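PDB 4EHU: activator of 2-hydroxyisocaproyl-CoA dehydratase from Clostridium difficile, which passes one electron to (R)-2-hydroxyisocaproyl-CoA dehydratase, coupled to ATP hydrolysis, and so activates it for the reductive branch of L-leucine fermentation. Local coordinates for residues V25-I30 / K45-T50; M1-L6 / A248-F253; K106-L110 / L200-G205; C82-V87 / L242-L246. One frame throughout, in Å; residues are numbered along the deposited sequence.

Interaction 1: residues V25-I30 / K45-T50; sequences VASETI and KLYGKT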
loop_
_atom_site.group_PDB
_atom_site.type_symbol
_atom_site.label_atom_id
_atom_site.label_comp_id
_atom_site.label_asym_id
_atom_site.label_seq_id
_atom_site.Cartn_x
_atom_site.Cartn_y
_atom_site.Cartn_z
ATOM N N VAL A 25 25.115 8.101 -27.824
ATOM C CA VAL A 25 24.725 8.078 -29.232
ATOM C C VAL A 25 23.336 7.468 -29.412
ATOM O O VAL A 25 22.754 7.541 -30.494
ATOM C CB VAL A 25 25.766 7.343 -30.126
ATOM C CG1 VAL A 25 27.099 8.090 -30.111
ATOM C CG2 VAL A 25 25.954 5.885 -29.696
ATOM N N ALA A 26 22.794 6.886 -28.346
ATOM C CA ALA A 26 21.463 6.297 -28.407
ATOM C C ALA A 26 20.930 6.013 -27.011
ATOM O O ALA A 26 21.681 5.703 -26.082
ATOM C CB ALA A 26 21.475 5.012 -29.236
ATOM N N SER A 27 19.619 6.140 -26.865
ATOM C CA SER A 27 18.962 5.785 -25.625
ATOM C C SER A 27 17.546 5.363 -25.952
ATOM O O SER A 27 17.012 5.704 -27.001
ATOM C CB SER A 27 18.953 6.966 -24.672
ATOM O OG SER A 27 18.154 8.018 -25.196
ATOM N N GLU A 28 16.932 4.604 -25.064
ATOM C CA GLU A 28 15.604 4.104 -25.344
ATOM C C GLU A 28 14.970 3.647 -24.055
ATOM O O GLU A 28 15.619 3.017 -23.218
ATOM C CB GLU A 28 15.668 2.951 -26.349
ATOM C CG GLU A 28 14.310 2.410 -26.769
ATOM C CD GLU A 28 13.468 3.440 -27.500
ATOM O OE1 GLU A 28 14.048 4.364 -28.109
ATOM O OE2 GLU A 28 12.224 3.328 -27.461
ATOM N N THR A 29 13.696 3.978 -23.892
ATOM C CA THR A 29 12.934 3.496 -22.761
ATOM C C THR A 29 11.719 2.769 -23.304
ATOM O O THR A 29 11.037 3.273 -24.196
ATOM C CB THR A 29 12.485 4.666 -21.863
ATOM O OG1 THR A 29 13.642 5.383 -21.412
ATOM C CG2 THR A 29 11.689 4.173 -20.657
ATOM N N ILE A 30 11.469 1.574 -22.788
ATOM C CA ILE A 30 10.237 0.855 -23.081
ATOM C C ILE A 30 9.531 0.601 -21.759
ATOM O O ILE A 30 10.151 0.121 -20.814
ATOM C CB ILE A 30 10.521 -0.489 -23.779
ATOM C CG1 ILE A 30 11.346 -0.267 -25.049
ATOM C CG2 ILE A 30 9.220 -1.200 -24.096
ATOM C CD1 ILE A 30 10.569 0.346 -26.185
ATOM N N LYS A 45 15.634 -1.301 -30.548
ATOM C CA LYS A 45 15.558 0.117 -30.870
ATOM C C LYS A 45 16.920 0.799 -30.836
ATOM O O LYS A 45 17.202 1.652 -31.671
ATOM C CB LYS A 45 14.580 0.826 -29.939
ATOM C CG LYS A 45 13.146 0.392 -30.157
ATOM C CD LYS A 45 12.175 1.529 -29.916
ATOM C CE LYS A 45 10.772 1.157 -30.360
ATOM N NZ LYS A 45 10.731 0.783 -31.801
ATOM N N LEU A 46 17.763 0.434 -29.877
ATOM C CA LEU A 46 19.121 0.962 -29.846
ATOM C C LEU A 46 19.872 0.587 -31.114
ATOM O O LEU A 46 20.554 1.424 -31.700
ATOM C CB LEU A 46 19.877 0.438 -28.629
ATOM C CG LEU A 46 19.238 0.887 -27.315
ATOM C CD1 LEU A 46 19.900 0.170 -26.155
ATOM C CD2 LEU A 46 19.327 2.397 -27.152
ATOM N N TYR A 47 19.743 -0.672 -31.524
ATOM C CA TYR A 47 20.416 -1.183 -32.712
ATOM C C TYR A 47 19.856 -0.555 -33.980
ATOM O O TYR A 47 20.602 -0.252 -34.913
ATOM C CB TYR A 47 20.278 -2.705 -32.786
ATOM C CG TYR A 47 21.085 -3.447 -31.742
ATOM C CD1 TYR A 47 22.354 -3.013 -31.374
ATOM C CD2 TYR A 47 20.576 -4.577 -31.122
ATOM C CE1 TYR A 47 23.094 -3.693 -30.419
ATOM C CE2 TYR A 47 21.306 -5.261 -30.165
ATOM C CZ TYR A 47 22.563 -4.815 -29.816
ATOM O OH TYR A 47 23.286 -5.504 -28.865
ATOM N N GLY A 48 18.543 -0.366 -34.017
ATOM C CA GLY A 48 17.896 0.241 -35.162
ATOM C C GLY A 48 18.337 1.680 -35.349
ATOM O O GLY A 48 18.643 2.112 -36.462
ATOM N N LYS A 49 18.378 2.423 -34.251
ATOM C CA LYS A 49 18.764 3.828 -34.285
ATOM C C LYS A 49 20.195 3.994 -34.767
ATOM O O LYS A 49 20.484 4.848 -35.603
ATOM C CB LYS A 49 18.654 4.451 -32.893
ATOM C CG LYS A 49 17.254 4.533 -32.321
ATOM C CD LYS A 49 17.272 5.326 -31.027
ATOM C CE LYS A 49 15.991 5.157 -30.230
ATOM N NZ LYS A 49 15.756 6.331 -29.350
ATOM N N THR A 50 21.091 3.181 -34.219
ATOM C CA THR A 50 22.522 3.365 -34.425
ATOM C C THR A 50 23.042 2.609 -35.642
ATOM O O THR A 50 24.117 2.916 -36.154
ATOM C CB THR A 50 23.316 2.880 -33.205
ATOM O OG1 THR A 50 23.133 1.468 -33.053
ATOM C CG2 THR A 50 22.854 3.596 -31.934
#
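The Glu-28 carboxylate has Lys-45 under one face, where methylenes CB and CD run across it, and the ammonium of Lys-49 at its OE1 end. The second flat group is the peptide between Ser-27 and Glu-28: methyl CD2 of Leu-46 sits over one of its faces, 3.7 Å from Ser-27 C. Helix 38-50 lies here against strand 23-30, an outermost strand of its sheet within this chain, with their short axes 7.9 Å apart and running 147° from each other. Leu-46 also reaches inward to Ile-17 and Met-4, and next to it Val-25 and Ala-26 form a classic beta bulge against Ile-17. At the helix end Thr-50 turns its methyl down onto the strand, and the 3.3 Å between Thr-50 CG2 and Ala-26 CB is tight for two carbons. Its hydroxyl points back instead, and Thr-50 OG1 and Thr-50 N grip Leu-46 O from opposite faces of the carbonyl. Lys-49, straight beyond CG, reaches over so that NZ meets Ser-27 O at 2.7 Å, almost head-on to the carbonyl at 177°. The same NZ makes a salt bridge with Glu-28 OE1 at 2.9 Å, weak as a hydrogen bond. Glu-28 can offer OE1 there because its chain bends at chi2 (63°). Lys-45 NZ, by contrast, swings off to 5.2 Å from Glu-28 OE2 and gives its alkyl chain to the contact. One ammonium thus serves a strand carbonyl and a carboxylate together, which probably helps keep Glu-28 ionised.

Interaction 2: residues M1-L6 / A248-F253; sequences MYTMGL and AALYAF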
loop_
_atom_site.group_PDB
_atom_site.type_symbol
_atom_site.label_atom_id
_atom_site.label_comp_id
_atom_site.label_asym_id
_atom_site.label_seq_id
_atom_site.Cartn_x
_atom_site.Cartn_y
_atom_site.Cartn_z
ATOM N N MET A 1 35.105 3.204 -29.732
ATOM C CA MET A 1 34.483 1.989 -29.135
ATOM C C MET A 1 33.074 2.335 -28.686
ATOM O O MET A 1 32.777 3.493 -28.412
ATOM C CB MET A 1 35.285 1.506 -27.921
ATOM C CG MET A 1 34.943 2.270 -26.622
ATOM S SD MET A 1 35.421 1.368 -25.136
ATOM C CE MET A 1 37.145 1.033 -25.507
ATOM N N TYR A 2 32.205 1.336 -28.604
ATOM C CA TYR A 2 30.884 1.541 -28.007
ATOM C C TYR A 2 30.704 0.636 -26.811
ATOM O O TYR A 2 31.150 -0.507 -26.819
ATOM C CB TYR A 2 29.782 1.246 -29.021
ATOM C CG TYR A 2 29.821 2.143 -30.228
ATOM C CD1 TYR A 2 29.179 3.373 -30.217
ATOM C CD2 TYR A 2 30.520 1.767 -31.382
ATOM C CE1 TYR A 2 29.211 4.204 -31.322
ATOM C CE2 TYR A 2 30.554 2.589 -32.481
ATOM C CZ TYR A 2 29.901 3.809 -32.448
ATOM O OH TYR A 2 29.938 4.633 -33.546
ATOM N N THR A 3 30.042 1.141 -25.775
ATOM C CA THR A 3 29.580 0.287 -24.690
ATOM C C THR A 3 28.084 0.496 -24.485
ATOM O O THR A 3 27.521 1.479 -24.955
ATOM C CB THR A 3 30.334 0.570 -23.391
ATOM O OG1 THR A 3 30.127 1.936 -22.995
ATOM C CG2 THR A 3 31.844 0.268 -23.595
ATOM N N MET A 4 27.444 -0.440 -23.802
ATOM C CA MET A 4 26.001 -0.371 -23.588
ATOM C C MET A 4 25.649 -0.606 -22.128
ATOM O O MET A 4 26.242 -1.453 -21.471
ATOM C CB MET A 4 25.300 -1.427 -24.442
ATOM C CG MET A 4 23.788 -1.381 -24.353
ATOM S SD MET A 4 23.005 -2.527 -25.500
ATOM C CE MET A 4 23.002 -1.558 -27.006
ATOM N N GLY A 5 24.677 0.163 -21.641
ATOM C CA GLY A 5 24.092 -0.022 -20.323
ATOM C C GLY A 5 22.610 -0.345 -20.452
ATOM O O GLY A 5 21.908 0.278 -21.241
ATOM N N LEU A 6 22.150 -1.339 -19.700
ATOM C CA LEU A 6 20.737 -1.697 -19.656
ATOM C C LEU A 6 20.284 -1.610 -18.212
ATOM O O LEU A 6 20.964 -2.109 -17.327
ATOM C CB LEU A 6 20.518 -3.120 -20.173
ATOM C CG LEU A 6 20.757 -3.353 -21.664
ATOM C CD1 LEU A 6 20.634 -4.837 -21.979
ATOM C CD2 LEU A 6 19.784 -2.535 -22.499
ATOM N N ALA A 248 25.435 2.311 -15.993
ATOM C CA ALA A 248 25.831 0.982 -16.474
ATOM C C ALA A 248 26.760 1.087 -17.700
ATOM O O ALA A 248 27.771 0.379 -17.799
ATOM C CB ALA A 248 24.592 0.132 -16.803
ATOM N N ALA A 249 26.433 1.979 -18.632
ATOM C CA ALA A 249 27.244 2.130 -19.849
ATOM C C ALA A 249 28.647 2.635 -19.494
ATOM O O ALA A 249 29.623 2.285 -20.137
ATOM C CB ALA A 249 26.556 3.076 -20.848
ATOM N N LEU A 250 28.740 3.444 -18.447
ATOM C CA LEU A 250 30.016 3.988 -18.008
ATOM C C LEU A 250 30.843 2.912 -17.304
ATOM O O LEU A 250 32.064 2.840 -17.492
ATOM C CB LEU A 250 29.791 5.180 -17.075
ATOM C CG LEU A 250 29.384 6.458 -17.796
ATOM C CD1 LEU A 250 28.692 7.427 -16.814
ATOM C CD2 LEU A 250 30.604 7.102 -18.429
ATOM N N TYR A 251 30.200 2.070 -16.501
ATOM C CA TYR A 251 30.915 0.942 -15.913
ATOM C C TYR A 251 31.344 -0.004 -17.019
ATOM O O TYR A 251 32.370 -0.654 -16.906
ATOM C CB TYR A 251 30.081 0.183 -14.888
ATOM C CG TYR A 251 30.041 0.882 -13.563
ATOM C CD1 TYR A 251 31.209 1.135 -12.860
ATOM C CD2 TYR A 251 28.838 1.311 -13.018
ATOM C CE1 TYR A 251 31.188 1.800 -11.670
ATOM C CE2 TYR A 251 28.805 1.946 -11.823
ATOM C CZ TYR A 251 29.978 2.203 -11.147
ATOM O OH TYR A 251 29.936 2.861 -9.937
ATOM N N ALA A 252 30.556 -0.080 -18.083
ATOM C CA ALA A 252 30.910 -0.945 -19.213
ATOM C C ALA A 252 32.155 -0.403 -19.904
ATOM O O ALA A 252 33.027 -1.167 -20.330
ATOM C CB ALA A 252 29.740 -1.032 -20.188
ATOM N N PHE A 253 32.221 0.917 -20.038
ATOM C CA PHE A 253 33.392 1.587 -20.563
ATOM C C PHE A 253 34.598 1.307 -19.671
ATOM O O PHE A 253 35.681 1.024 -20.188
ATOM C CB PHE A 253 33.131 3.094 -20.682
ATOM C CG PHE A 253 34.350 3.902 -21.061
ATOM C CD1 PHE A 253 34.808 3.932 -22.376
ATOM C CD2 PHE A 253 35.019 4.648 -20.106
ATOM C CE1 PHE A 253 35.908 4.681 -22.724
ATOM C CE2 PHE A 253 36.128 5.402 -20.448
ATOM C CZ PHE A 253 36.570 5.423 -21.762
#
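Gly-5 and Ala-249 bring strand 2-8 and helix 243-261 very close, 3.8 Å from CA to CA, with the short axes approaching to 5.9 Å at 141° between their directions. Gly-5 has no side chain on the face turned to the helix, and Ala-248 and Ala-249 use the room: Ala-248 CB rests 3.6 Å from Gly-5 CA, and the Ala-249 methyl lies by the Gly-5 amide. One helical turn on, Ala-252 CB packs 3.6 Å from Thr-3 CB. Thr-3 is the polar member. Its hydroxyl lies between the backbone N and the carbonyl carbon (chi1 60°), which lets OG1 donate to Ala-249 O at 2.9 Å. Thr-3 OG1 and Phe-253 N come to that oxygen from opposite faces of its carbonyl plane, while the Thr-3 methyl CG2 lies against the Phe-253 backbone. At the chain's start Met-1 bends at chi3 and crosses Phe-253 at about a right angle, its SD 3.8 Å from Phe-253 CD1 in a Met-aromatic contact. Strand 2-8 is the middle one of the 3-2-1-4-5 sheet, typical of an actin-fold domain. The helix packs on one of its faces; Met-4 and Leu-6 point the other way, toward helix 38-50. What the chemistry adds up to is a seam of glycine, alanine and threonine, small enough for helix and strand backbones to lie nearly against each other. Its one side-chain hydroxyl is accommodated in this buried place by a helix carbonyl that still keeps its own helical bond.

Interaction 3: residues K106-L110 / L200-G205; sequences KVLKL and LVKRIG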
loop_
_atom_site.group_PDB
_atom_site.type_symbol
_atom_site.label_atom_id
_atom_site.label_comp_id
_atom_site.label_asym_id
_atom_site.label_seq_id
_atom_site.Cartn_x
_atom_site.Cartn_y
_atom_site.Cartn_z
ATOM N N LYS A 106 14.411 5.452 -3.723
ATOM C CA LYS A 106 15.706 5.313 -3.104
ATOM C C LYS A 106 16.306 6.672 -2.869
ATOM O O LYS A 106 16.242 7.543 -3.743
ATOM C CB LYS A 106 16.633 4.526 -4.035
ATOM C CG LYS A 106 16.218 3.063 -4.226
ATOM C CD LYS A 106 17.172 2.395 -5.222
ATOM C CE LYS A 106 17.151 0.870 -5.044
ATOM N NZ LYS A 106 15.935 0.247 -5.646
ATOM N N VAL A 107 16.902 6.864 -1.703
ATOM C CA VAL A 107 17.634 8.084 -1.440
ATOM C C VAL A 107 19.069 7.760 -1.086
ATOM O O VAL A 107 19.346 7.013 -0.130
ATOM C CB VAL A 107 16.989 8.913 -0.320
ATOM C CG1 VAL A 107 17.791 10.185 -0.090
ATOM C CG2 VAL A 107 15.552 9.248 -0.689
ATOM N N LEU A 108 19.978 8.301 -1.887
ATOM C CA LEU A 108 21.397 8.030 -1.754
ATOM C C LEU A 108 22.079 9.278 -1.271
ATOM O O LEU A 108 21.856 10.387 -1.827
ATOM C CB LEU A 108 22.004 7.671 -3.123
ATOM C CG LEU A 108 21.686 6.308 -3.739
ATOM C CD1 LEU A 108 20.225 6.190 -4.143
ATOM C CD2 LEU A 108 22.617 6.109 -4.967
ATOM N N LYS A 109 22.929 9.126 -0.273
ATOM C CA LYS A 109 23.817 10.199 0.123
ATOM C C LYS A 109 25.213 9.808 -0.316
ATOM O O LYS A 109 25.666 8.699 -0.053
ATOM C CB LYS A 109 23.779 10.427 1.639
ATOM C CG LYS A 109 24.813 11.422 2.118
ATOM C CD LYS A 109 24.669 11.717 3.608
ATOM C CE LYS A 109 25.033 13.149 3.940
ATOM N NZ LYS A 109 23.826 14.015 4.057
ATOM N N LEU A 110 25.894 10.712 -1.006
ATOM C CA LEU A 110 27.222 10.420 -1.538
ATOM C C LEU A 110 28.268 11.277 -0.844
ATOM O O LEU A 110 27.969 12.395 -0.414
ATOM C CB LEU A 110 27.279 10.745 -3.036
ATOM C CG LEU A 110 26.191 10.106 -3.893
ATOM C CD1 LEU A 110 26.391 10.493 -5.369
ATOM C CD2 LEU A 110 26.197 8.590 -3.721
ATOM N N LEU A 200 12.066 10.536 3.840
ATOM C CA LEU A 200 13.314 9.770 3.721
ATOM C C LEU A 200 14.492 10.718 3.562
ATOM O O LEU A 200 15.532 10.560 4.208
ATOM C CB LEU A 200 13.304 8.840 2.507
ATOM C CG LEU A 200 12.227 7.785 2.415
ATOM C CD1 LEU A 200 12.511 6.952 1.176
ATOM C CD2 LEU A 200 12.220 6.925 3.678
ATOM N N VAL A 201 14.337 11.716 2.688
ATOM C CA VAL A 201 15.400 12.676 2.481
ATOM C C VAL A 201 15.771 13.394 3.770
ATOM O O VAL A 201 16.942 13.576 4.076
ATOM C CB VAL A 201 14.969 13.741 1.431
ATOM C CG1 VAL A 201 16.028 14.807 1.296
ATOM C CG2 VAL A 201 14.710 13.062 0.104
ATOM N N LYS A 202 14.765 13.836 4.524
ATOM C CA LYS A 202 15.018 14.543 5.772
ATOM C C LYS A 202 15.719 13.645 6.800
ATOM O O LYS A 202 16.578 14.091 7.555
ATOM C CB LYS A 202 13.701 15.101 6.309
ATOM C CG LYS A 202 13.147 16.211 5.392
ATOM C CD LYS A 202 11.793 16.752 5.886
ATOM C CE LYS A 202 11.279 17.863 4.974
ATOM N NZ LYS A 202 9.967 18.444 5.381
ATOM N N ARG A 203 15.367 12.371 6.808
ATOM C CA ARG A 203 16.044 11.412 7.693
ATOM C C ARG A 203 17.536 11.293 7.369
ATOM O O ARG A 203 18.376 11.240 8.278
ATOM C CB ARG A 203 15.329 10.057 7.632
ATOM C CG ARG A 203 14.008 10.012 8.403
ATOM C CD ARG A 203 13.183 8.761 8.063
ATOM N NE ARG A 203 13.870 7.526 8.443
ATOM C CZ ARG A 203 13.542 6.311 8.005
ATOM N NH1 ARG A 203 14.231 5.241 8.404
ATOM N NH2 ARG A 203 12.528 6.161 7.164
ATOM N N ILE A 204 17.878 11.257 6.085
ATOM C CA ILE A 204 19.273 11.134 5.668
ATOM C C ILE A 204 20.012 12.454 5.809
ATOM O O ILE A 204 21.243 12.483 5.898
ATOM C CB ILE A 204 19.372 10.654 4.218
ATOM C CG1 ILE A 204 19.219 9.137 4.165
ATOM C CG2 ILE A 204 20.718 11.021 3.625
ATOM C CD1 ILE A 204 19.280 8.562 2.780
ATOM N N GLY A 205 19.261 13.553 5.816
ATOM C CA GLY A 205 19.865 14.871 5.866
ATOM C C GLY A 205 20.162 15.382 4.471
ATOM O O GLY A 205 21.047 14.868 3.785
#
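Lys-109 lies along Ile-204 on the face of the second actin-fold sheet, where the end of helix 182-204 packs on strand 105-110 nearly parallel to it, 24° between directions and 8.9 Å between short axes. Going out from the strand, Lys-109 CB meets Ile-204 CG2 at 3.7 Å. The chain leaves CA with CG beside the carbonyl carbon (chi1 173°) and slides past Ile-204 in the opposite sense, so that CD still touches that CG2 methyl. Beyond CD it bends twice, and Lys-109 NZ arrives 2.9 Å from Gly-205 O, with Ile-204 O a little farther off. The ammonium therefore sits where the helix has just ended, at Gly-205, whose phi is positive; the carbonyls collected there would be expected to draw a positive charge. Two residues back along the strand, Val-107 takes the middle of the helix segment and splits its work between two methyls: CG2 goes to Leu-200 CB at 3.9 Å and to Val-201 CG2, while CG1 goes to Ile-204 CD1 at 3.6 Å. Alternate residues point elsewhere. Lys-106 turns to the other face of the sheet, where it makes salt bridges with Asp-104 and Glu-79, and Leu-108 and Leu-110 also leave the helix aside, packing on Ile-97. Around the joint Leu-120 of strand 116-122 lies against Ile-204, and Ile-98 against Val-201, so the helix end spans neighbouring strands. The nearest approach of Ile-204 to the strand is at its tip, CD1, which lies 3.3 Å from Val-107 O.

Interaction 4: residues C82-V87 / L242-L246; sequences CHARGV and LTGAL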
loop_
_atom_site.group_PDB
_atom_site.type_symbol
_atom_site.label_atom_id
_atom_site.label_comp_id
_atom_site.label_asym_id
_atom_site.label_seq_id
_atom_site.Cartn_x
_atom_site.Cartn_y
_atom_site.Cartn_z
ATOM N N CYS A 82 25.021 2.339 -10.273
ATOM C CA CYS A 82 24.788 2.830 -11.619
ATOM C C CYS A 82 24.112 4.208 -11.613
ATOM O O CYS A 82 24.526 5.073 -12.373
ATOM C CB CYS A 82 23.993 1.835 -12.452
ATOM S SG CYS A 82 24.970 0.347 -12.882
ATOM N N HIS A 83 23.098 4.437 -10.784
ATOM C CA HIS A 83 22.510 5.783 -10.763
ATOM C C HIS A 83 23.514 6.819 -10.278
ATOM O O HIS A 83 23.579 7.903 -10.818
ATOM C CB HIS A 83 21.248 5.837 -9.898
ATOM C CG HIS A 83 20.021 5.338 -10.591
ATOM N ND1 HIS A 83 19.455 5.988 -11.662
ATOM C CD2 HIS A 83 19.218 4.280 -10.323
ATOM C CE1 HIS A 83 18.369 5.340 -12.049
ATOM N NE2 HIS A 83 18.213 4.288 -11.261
ATOM N N ALA A 84 24.305 6.492 -9.261
ATOM C CA ALA A 84 25.300 7.451 -8.788
ATOM C C ALA A 84 26.313 7.776 -9.886
ATOM O O ALA A 84 26.648 8.947 -10.082
ATOM C CB ALA A 84 26.012 6.931 -7.553
ATOM N N ARG A 85 26.778 6.755 -10.604
ATOM C CA ARG A 85 27.772 6.965 -11.651
ATOM C C ARG A 85 27.189 7.817 -12.770
ATOM O O ARG A 85 27.847 8.742 -13.276
ATOM C CB ARG A 85 28.218 5.594 -12.186
ATOM C CG ARG A 85 29.273 5.668 -13.305
ATOM C CD ARG A 85 30.588 6.245 -12.800
ATOM N NE ARG A 85 31.568 6.387 -13.883
ATOM C CZ ARG A 85 32.277 5.382 -14.378
ATOM N NH1 ARG A 85 32.126 4.160 -13.881
ATOM N NH2 ARG A 85 33.148 5.597 -15.370
ATOM N N GLY A 86 25.959 7.496 -13.165
ATOM C CA GLY A 86 25.275 8.233 -14.215
ATOM C C GLY A 86 25.049 9.695 -13.833
ATOM O O GLY A 86 25.368 10.613 -14.610
ATOM N N VAL A 87 24.540 9.919 -12.631
ATOM C CA VAL A 87 24.296 11.281 -12.175
ATOM C C VAL A 87 25.618 12.055 -12.081
ATOM O O VAL A 87 25.695 13.190 -12.517
ATOM C CB VAL A 87 23.580 11.286 -10.816
ATOM C CG1 VAL A 87 23.573 12.687 -10.216
ATOM C CG2 VAL A 87 22.171 10.760 -10.986
ATOM N N LEU A 242 16.942 7.674 -17.388
ATOM C CA LEU A 242 18.018 6.927 -18.033
ATOM C C LEU A 242 19.350 6.937 -17.285
ATOM O O LEU A 242 20.345 6.408 -17.811
ATOM C CB LEU A 242 18.246 7.507 -19.433
ATOM C CG LEU A 242 17.192 7.123 -20.475
ATOM C CD1 LEU A 242 17.179 8.127 -21.618
ATOM C CD2 LEU A 242 17.423 5.698 -20.994
ATOM N N THR A 243 19.404 7.523 -16.090
ATOM C CA THR A 243 20.699 7.665 -15.422
ATOM C C THR A 243 21.288 6.326 -14.996
ATOM O O THR A 243 22.520 6.179 -14.918
ATOM C CB THR A 243 20.625 8.585 -14.195
ATOM O OG1 THR A 243 19.518 8.209 -13.379
ATOM C CG2 THR A 243 20.425 10.056 -14.641
ATOM N N GLY A 244 20.414 5.360 -14.735
ATOM C CA GLY A 244 20.872 4.028 -14.344
ATOM C C GLY A 244 21.533 3.353 -15.539
ATOM O O GLY A 244 22.594 2.725 -15.424
ATOM N N ALA A 245 20.892 3.447 -16.694
ATOM C CA ALA A 245 21.459 2.866 -17.915
ATOM C C ALA A 245 22.750 3.569 -18.316
ATOM O O ALA A 245 23.694 2.931 -18.804
ATOM C CB ALA A 245 20.449 2.920 -19.051
ATOM N N LEU A 246 22.795 4.886 -18.126
ATOM C CA LEU A 246 24.015 5.637 -18.401
ATOM C C LEU A 246 25.135 5.191 -17.474
ATOM O O LEU A 246 26.265 4.978 -17.926
ATOM C CB LEU A 246 23.754 7.135 -18.224
ATOM C CG LEU A 246 24.978 8.018 -18.397
ATOM C CD1 LEU A 246 25.577 7.832 -19.792
ATOM C CD2 LEU A 246 24.548 9.478 -18.190
#
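His-83 and Thr-243 supply the polar part: ND1 and OG1 are 2.8 Å apart in a hydrogen bond whose donor the geometry leaves open, with the hydroxyl in the ring plane at its edge. With chi1 at 48° the Thr-243 hydroxyl is flanked by its own N and C, which turns OG1 to the ring and leaves the methyl for Val-87. Two contacts through C-H groups follow. Gly-244 CA stands over one face of the imidazole, 3.8 Å from the ring centroid and 21° off its normal, a CH-pi contact; the bare glycine lets His-83 CA come within 4.3 Å of Gly-244 CA. Gly-86 CA directs its hydrogen at Thr-243 O, 3.5 Å away and close to straight at 166°. Van der Waals touches fill the rest: Val-87 CG2 meets Thr-243 CG2 at 4.1 Å, methyl to methyl, and Leu-246 lays its CD2 methyl against the carbonyl oxygen of Gly-86. Val-213 of the second sheet borders both His-83 and Thr-243. A magnesium ion lies about 4 Å from the His-83 side chain and the bound nucleotide analogue about 6 Å. Helix 79-90 leads the chain from the first sheet to the second and helix 243-261 brings it back, the pair of helices at the base of the nucleotide cleft typical of the actin fold.

How the interactions relate
Interactions 1 and 2 belong to the same sheet, on its two faces: interaction 1 is partly exposed and uses long charged side chains, interaction 2 is buried and uses small ones. They meet where the tip of Met-4 packs on Leu-46 and Tyr-47. Interaction 4 shares helix 243-261 with interaction 2 and is likewise buried and glycine-assisted, but it is the most central and stands beside the magnesium. Between these two, Arg-85 forms a cation-pi pair with Tyr-251. Interaction 3 lies on the second sheet, across the chain's centre from interaction 1; mainly aliphatic, it touches interaction 4 through Leu-110 and Ala-84.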